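Local atomic coordinates of SnoN,Epimerase SnoN (PDB entry 5EP9), a protein that is a non-heme iron, 2-oxoglutarate-dependent epimerase of nogalamycin biosynthesis that binds iron and 2-oxoglutarate in one pocket. Residues T174-P177 / G178-L181; G194-R198 / P199-W203. All coordinates share one frame; numbering follows the deposited sequence.

Contact 1 (T174-P177 / G178-L181); sequences TFVP and GSHL
Val176 O is gripped twice by Ser179, through the backbone and through the hydroxyl. Ser179 OG donates to Val176 O at 2.6 Å, in the carbonyl plane and at a C=O...donor angle of 146°. Ser179 N reaches Val176 O at 3.1 Å, tilted 34° from that plane, so the two donors arrive from different directions. The hydroxyl can do this because chi1 of Ser179 (58°) sets OG between the backbone N and the carbonyl carbon, pointing back at Val176 O. Ser179 OG is also hydrogen-bonded to Val224 N, which ties the turn to the chain leading into strand 225-227. Beside the polar grip, Val176 CG1 packs against Ser179 CB at 3.8 Å. With an alanine at Ser179, Val176 O is likely to keep only the backbone donor of this residue, and Val224 N to lose its hydroxyl mate. Pro177 and Gly178 form the middle of the turn. Gly178 has a positive phi, and a beta carbon there would collide with Pro177 O. Beyond it, Leu181 N bonds Gly178 O at 3.0 Å and starts a 3-10 turn, while Leu181 CG rests over one face of the His180 imidazole, offset toward its rim. His180 NE2 holds Arg41 O, and its ring meets that of His220. The whole contact lies in the first SnoN part of the fused chain, 14-202. It is a type II beta turn with the classic Pro-Gly centre, leading out of strand 173-175 of the smaller sheet in a cupin-like, double-stranded beta-helix fold.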
loop_
_atom_site.group_PDB
_atom_site.type_symbol
_atom_site.label_atom_id
_atom_site.label_comp_id
_atom_site.label_asym_id
_atom_site.label_seq_id
_atom_site.Cartn_x
_atom_site.Cartn_y
_atom_site.Cartn_z
ATOM N N THR A 174 -10.574 -0.350 -7.003
ATOM C CA THR A 174 -10.762 -1.075 -8.263
ATOM C C THR A 174 -9.395 -1.381 -8.835
ATOM O O THR A 174 -8.511 -0.538 -8.809
ATOM C CB THR A 174 -11.567 -0.210 -9.222
ATOM O OG1 THR A 174 -12.861 -0.011 -8.634
ATOM C CG2 THR A 174 -11.715 -0.821 -10.638
ATOM N N PHE A 175 -9.240 -2.595 -9.362
ATOM C CA PHE A 175 -8.013 -3.052 -9.924
ATOM C C PHE A 175 -8.227 -3.510 -11.352
ATOM O O PHE A 175 -9.344 -3.943 -11.716
ATOM C CB PHE A 175 -7.472 -4.258 -9.130
ATOM C CG PHE A 175 -7.277 -3.986 -7.668
ATOM C CD1 PHE A 175 -6.111 -3.470 -7.186
ATOM C CD2 PHE A 175 -8.257 -4.290 -6.795
ATOM C CE1 PHE A 175 -5.920 -3.238 -5.782
ATOM C CE2 PHE A 175 -8.112 -4.057 -5.430
ATOM C CZ PHE A 175 -6.914 -3.529 -4.929
ATOM N N VAL A 176 -7.202 -3.408 -12.199
ATOM C CA VAL A 176 -7.339 -3.932 -13.623
ATOM C C VAL A 176 -6.547 -5.198 -13.710
ATOM O O VAL A 176 -5.312 -5.156 -13.708
ATOM C CB VAL A 176 -6.785 -2.947 -14.615
ATOM C CG1 VAL A 176 -6.946 -3.490 -16.012
ATOM C CG2 VAL A 176 -7.496 -1.610 -14.525
ATOM N N PRO A 177 -7.213 -6.351 -13.715
ATOM C CA PRO A 177 -6.459 -7.577 -13.534
ATOM C C PRO A 177 -5.568 -7.798 -14.717
ATOM O O PRO A 177 -5.991 -7.525 -15.877
ATOM C CB PRO A 177 -7.521 -8.702 -13.405
ATOM C CG PRO A 177 -8.807 -8.041 -13.603
ATOM C CD PRO A 177 -8.651 -6.558 -13.437
ATOM N N GLY A 178 -4.369 -8.332 -14.468
ATOM C CA GLY A 178 -3.409 -8.550 -15.575
ATOM C C GLY A 178 -2.642 -7.312 -15.998
ATOM O O GLY A 178 -1.724 -7.412 -16.801
ATOM N N SER A 179 -3.004 -6.136 -15.509
ATOM C CA SER A 179 -2.380 -4.893 -15.994
ATOM C C SER A 179 -0.907 -4.775 -15.562
ATOM O O SER A 179 -0.104 -4.093 -16.161
ATOM C CB SER A 179 -3.153 -3.675 -15.495
ATOM O OG SER A 179 -3.217 -3.677 -14.039
ATOM N N HIS A 180 -0.560 -5.514 -14.539
ATOM C CA HIS A 180 0.836 -5.624 -14.071
ATOM C C HIS A 180 1.769 -6.340 -15.019
ATOM O O HIS A 180 2.960 -6.280 -14.852
ATOM C CB HIS A 180 0.944 -6.294 -12.669
ATOM C CG HIS A 180 0.539 -7.732 -12.624
ATOM N ND1 HIS A 180 -0.649 -8.209 -13.149
ATOM C CD2 HIS A 180 1.198 -8.805 -12.147
ATOM C CE1 HIS A 180 -0.690 -9.525 -13.003
ATOM N NE2 HIS A 180 0.415 -9.902 -12.376
ATOM N N LEU A 181 1.194 -7.080 -15.978
ATOM C CA LEU A 181 1.970 -7.806 -16.989
ATOM C C LEU A 181 2.130 -7.064 -18.282
ATOM O O LEU A 181 2.707 -7.572 -19.193
ATOM C CB LEU A 181 1.270 -9.139 -17.301
ATOM C CG LEU A 181 0.969 -9.965 -16.065
ATOM C CD1 LEU A 181 0.119 -11.166 -16.510
ATOM C CD2 LEU A 181 2.297 -10.425 -15.418
#

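Contact 2 (G194-R198 / P199-W203); sequences GAFTR and PGEIW
Phe196 turns the edge of its ring to Glu201 O, which lies in the ring plane, while Glu201 CG comes obliquely to Phe196 CD1 at 3.7 Å. The Glu201 carboxylate is approached on both faces at OE2: Phe196 N comes from one, 67° out of the plane and 2.9 Å from OE2, and Arg198 NH2 from the opposite one, at 2.9 Å from the same oxygen. The Arg198 guanidinium meets the carboxylate side-on, with OE1 at its edge near the plane, although the two planes stand 62° apart. Arg198 NE to Glu201 OE1, at 2.7 Å, is the shorter arm of this salt bridge. Glu201 OE1 also takes Arg198 N, 3.0 Å away and nearly in line with its C-O bond. Four N-H donors thus hold this buried carboxylate and fix its rotation. Glu201 is extended beyond CG and spans the loop, whereas Arg198 folds back by its bend at chi3 (-70°) and leaves NH1 to Pro183 O. Ile202 CG2 touches Phe196 CB at 3.9 Å, adding a small apolar patch. A water bridges Arg198 O to Ile202 N, next to the backbone bond from Glu201 N to Arg198 O. In the turn Gly194-Thr197, Phe196 holds the positive-phi position and Thr197 OG1 donates to Gly194 O at 2.7 Å; in Arg198-Glu201, Pro199-Gly200 forms the centre. All the residues that touch belong to the first SnoN part, 14-202, which is fused to the second at Trp203. Two consecutive type II beta turns, cross-linked by the Arg198-Glu201 salt bridge and by backbone N-H groups on the carboxylate, make up this part of the long connection between strands 173-175 and 207-209 of the double-stranded beta-helix.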
loop_
_atom_site.group_PDB
_atom_site.type_symbol
_atom_site.label_atom_id
_atom_site.label_comp_id
_atom_site.label_asym_id
_atom_site.label_seq_id
_atom_site.Cartn_x
_atom_site.Cartn_y
_atom_site.Cartn_z
ATOM N N GLY A 194 0.934 7.012 -16.539
ATOM C CA GLY A 194 0.503 6.334 -17.781
ATOM C C GLY A 194 -0.507 5.172 -17.735
ATOM O O GLY A 194 -0.553 4.346 -18.671
ATOM N N ALA A 195 -1.379 5.147 -16.722
ATOM C CA ALA A 195 -2.545 4.275 -16.740
ATOM C C ALA A 195 -3.470 4.550 -17.934
ATOM O O ALA A 195 -3.807 5.695 -18.285
ATOM C CB ALA A 195 -3.353 4.410 -15.483
ATOM N N PHE A 196 -3.931 3.441 -18.495
ATOM C CA PHE A 196 -4.860 3.425 -19.676
ATOM C C PHE A 196 -4.281 4.039 -20.913
ATOM O O PHE A 196 -5.016 4.513 -21.707
ATOM C CB PHE A 196 -6.273 3.971 -19.334
ATOM C CG PHE A 196 -6.956 3.179 -18.269
ATOM C CD1 PHE A 196 -7.210 1.828 -18.458
ATOM C CD2 PHE A 196 -7.292 3.737 -17.053
ATOM C CE1 PHE A 196 -7.801 1.066 -17.453
ATOM C CE2 PHE A 196 -7.892 2.976 -16.049
ATOM C CZ PHE A 196 -8.124 1.634 -16.239
ATOM N N THR A 197 -2.949 4.018 -21.066
ATOM C CA THR A 197 -2.268 4.554 -22.316
ATOM C C THR A 197 -1.740 3.450 -23.234
ATOM O O THR A 197 -1.413 3.696 -24.292
ATOM C CB THR A 197 -1.046 5.479 -21.988
ATOM O OG1 THR A 197 -0.009 4.750 -21.257
ATOM C CG2 THR A 197 -1.490 6.743 -21.170
ATOM N N ARG A 198 -1.628 2.222 -22.793
ATOM C CA ARG A 198 -1.117 1.158 -23.620
ATOM C C ARG A 198 -2.224 0.607 -24.509
ATOM O O ARG A 198 -3.403 0.750 -24.210
ATOM C CB ARG A 198 -0.507 0.101 -22.754
ATOM C CG ARG A 198 0.730 0.681 -22.152
ATOM C CD ARG A 198 1.068 0.064 -20.870
ATOM N NE ARG A 198 0.158 0.403 -19.783
ATOM C CZ ARG A 198 0.363 0.016 -18.534
ATOM N NH1 ARG A 198 1.498 -0.628 -18.204
ATOM N NH2 ARG A 198 -0.535 0.301 -17.584
ATOM N N PRO A 199 -1.839 0.047 -25.666
ATOM C CA PRO A 199 -2.883 -0.308 -26.654
ATOM C C PRO A 199 -3.726 -1.474 -26.135
ATOM O O PRO A 199 -3.217 -2.367 -25.447
ATOM C CB PRO A 199 -2.076 -0.644 -27.922
ATOM C CG PRO A 199 -0.596 -0.498 -27.549
ATOM C CD PRO A 199 -0.477 -0.341 -26.096
ATOM N N GLY A 200 -5.031 -1.358 -26.300
ATOM C CA GLY A 200 -5.954 -2.348 -25.694
ATOM C C GLY A 200 -6.292 -2.180 -24.214
ATOM O O GLY A 200 -7.238 -2.761 -23.743
ATOM N N GLU A 201 -5.486 -1.441 -23.452
ATOM C CA GLU A 201 -5.693 -1.331 -21.984
ATOM C C GLU A 201 -7.091 -0.839 -21.546
ATOM O O GLU A 201 -7.596 -1.310 -20.588
ATOM C CB GLU A 201 -4.672 -0.365 -21.416
ATOM C CG GLU A 201 -4.590 -0.394 -19.933
ATOM C CD GLU A 201 -3.366 0.425 -19.391
ATOM O OE1 GLU A 201 -2.497 0.941 -20.174
ATOM O OE2 GLU A 201 -3.320 0.601 -18.186
ATOM N N ILE A 202 -7.662 0.144 -22.241
ATOM C CA ILE A 202 -8.965 0.660 -21.865
ATOM C C ILE A 202 -10.063 -0.458 -21.945
ATOM O O ILE A 202 -11.145 -0.304 -21.318
ATOM C CB ILE A 202 -9.414 1.900 -22.690
ATOM C CG1 ILE A 202 -9.481 1.644 -24.165
ATOM C CG2 ILE A 202 -8.572 3.128 -22.397
ATOM C CD1 ILE A 202 -10.274 2.751 -24.886
ATOM N N TRP A 203 -9.829 -1.474 -22.864
ATOM C CA TRP A 203 -10.794 -2.592 -23.113
ATOM C C TRP A 203 -10.694 -3.684 -21.959
ATOM O O TRP A 203 -11.450 -4.626 -21.950
ATOM C CB TRP A 203 -10.656 -3.158 -24.497
ATOM C CG TRP A 203 -10.914 -2.007 -25.541
ATOM C CD1 TRP A 203 -10.018 -1.498 -26.349
ATOM C CD2 TRP A 203 -12.075 -1.181 -25.633
ATOM N NE1 TRP A 203 -10.520 -0.414 -26.930
ATOM C CE2 TRP A 203 -11.784 -0.193 -26.521
ATOM C CE3 TRP A 203 -13.336 -1.202 -25.054
ATOM C CZ2 TRP A 203 -12.677 0.723 -26.868
ATOM C CZ3 TRP A 203 -14.217 -0.245 -25.347
ATOM C CH2 TRP A 203 -13.914 0.711 -26.177
HETATM O O HOH W 1 -5.936 1.836 -24.074
#

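Overall arrangement
Contacts 1 and 2 stand in series on the chain, their centres 11 Å apart, at the two ends of the excursion that leaves strand 173-175 and heads for strand 207-209. They meet where Val176 CG2 packs on Phe196 CZ at 3.7 Å, and the side chains of both residues come within about 4 Å of a bound acetate, probably from the crystallisation liquor. Both lie near the iron site formed by His142, Asp144 and His225, without contributing a ligand. The side chain of Val176 is about 7 Å from that of His225, and that of Ala195 about 5 Å from that of His142; the iron itself is about 11 Å from the Ser179 side chain and about 10 Å from that of Ala195.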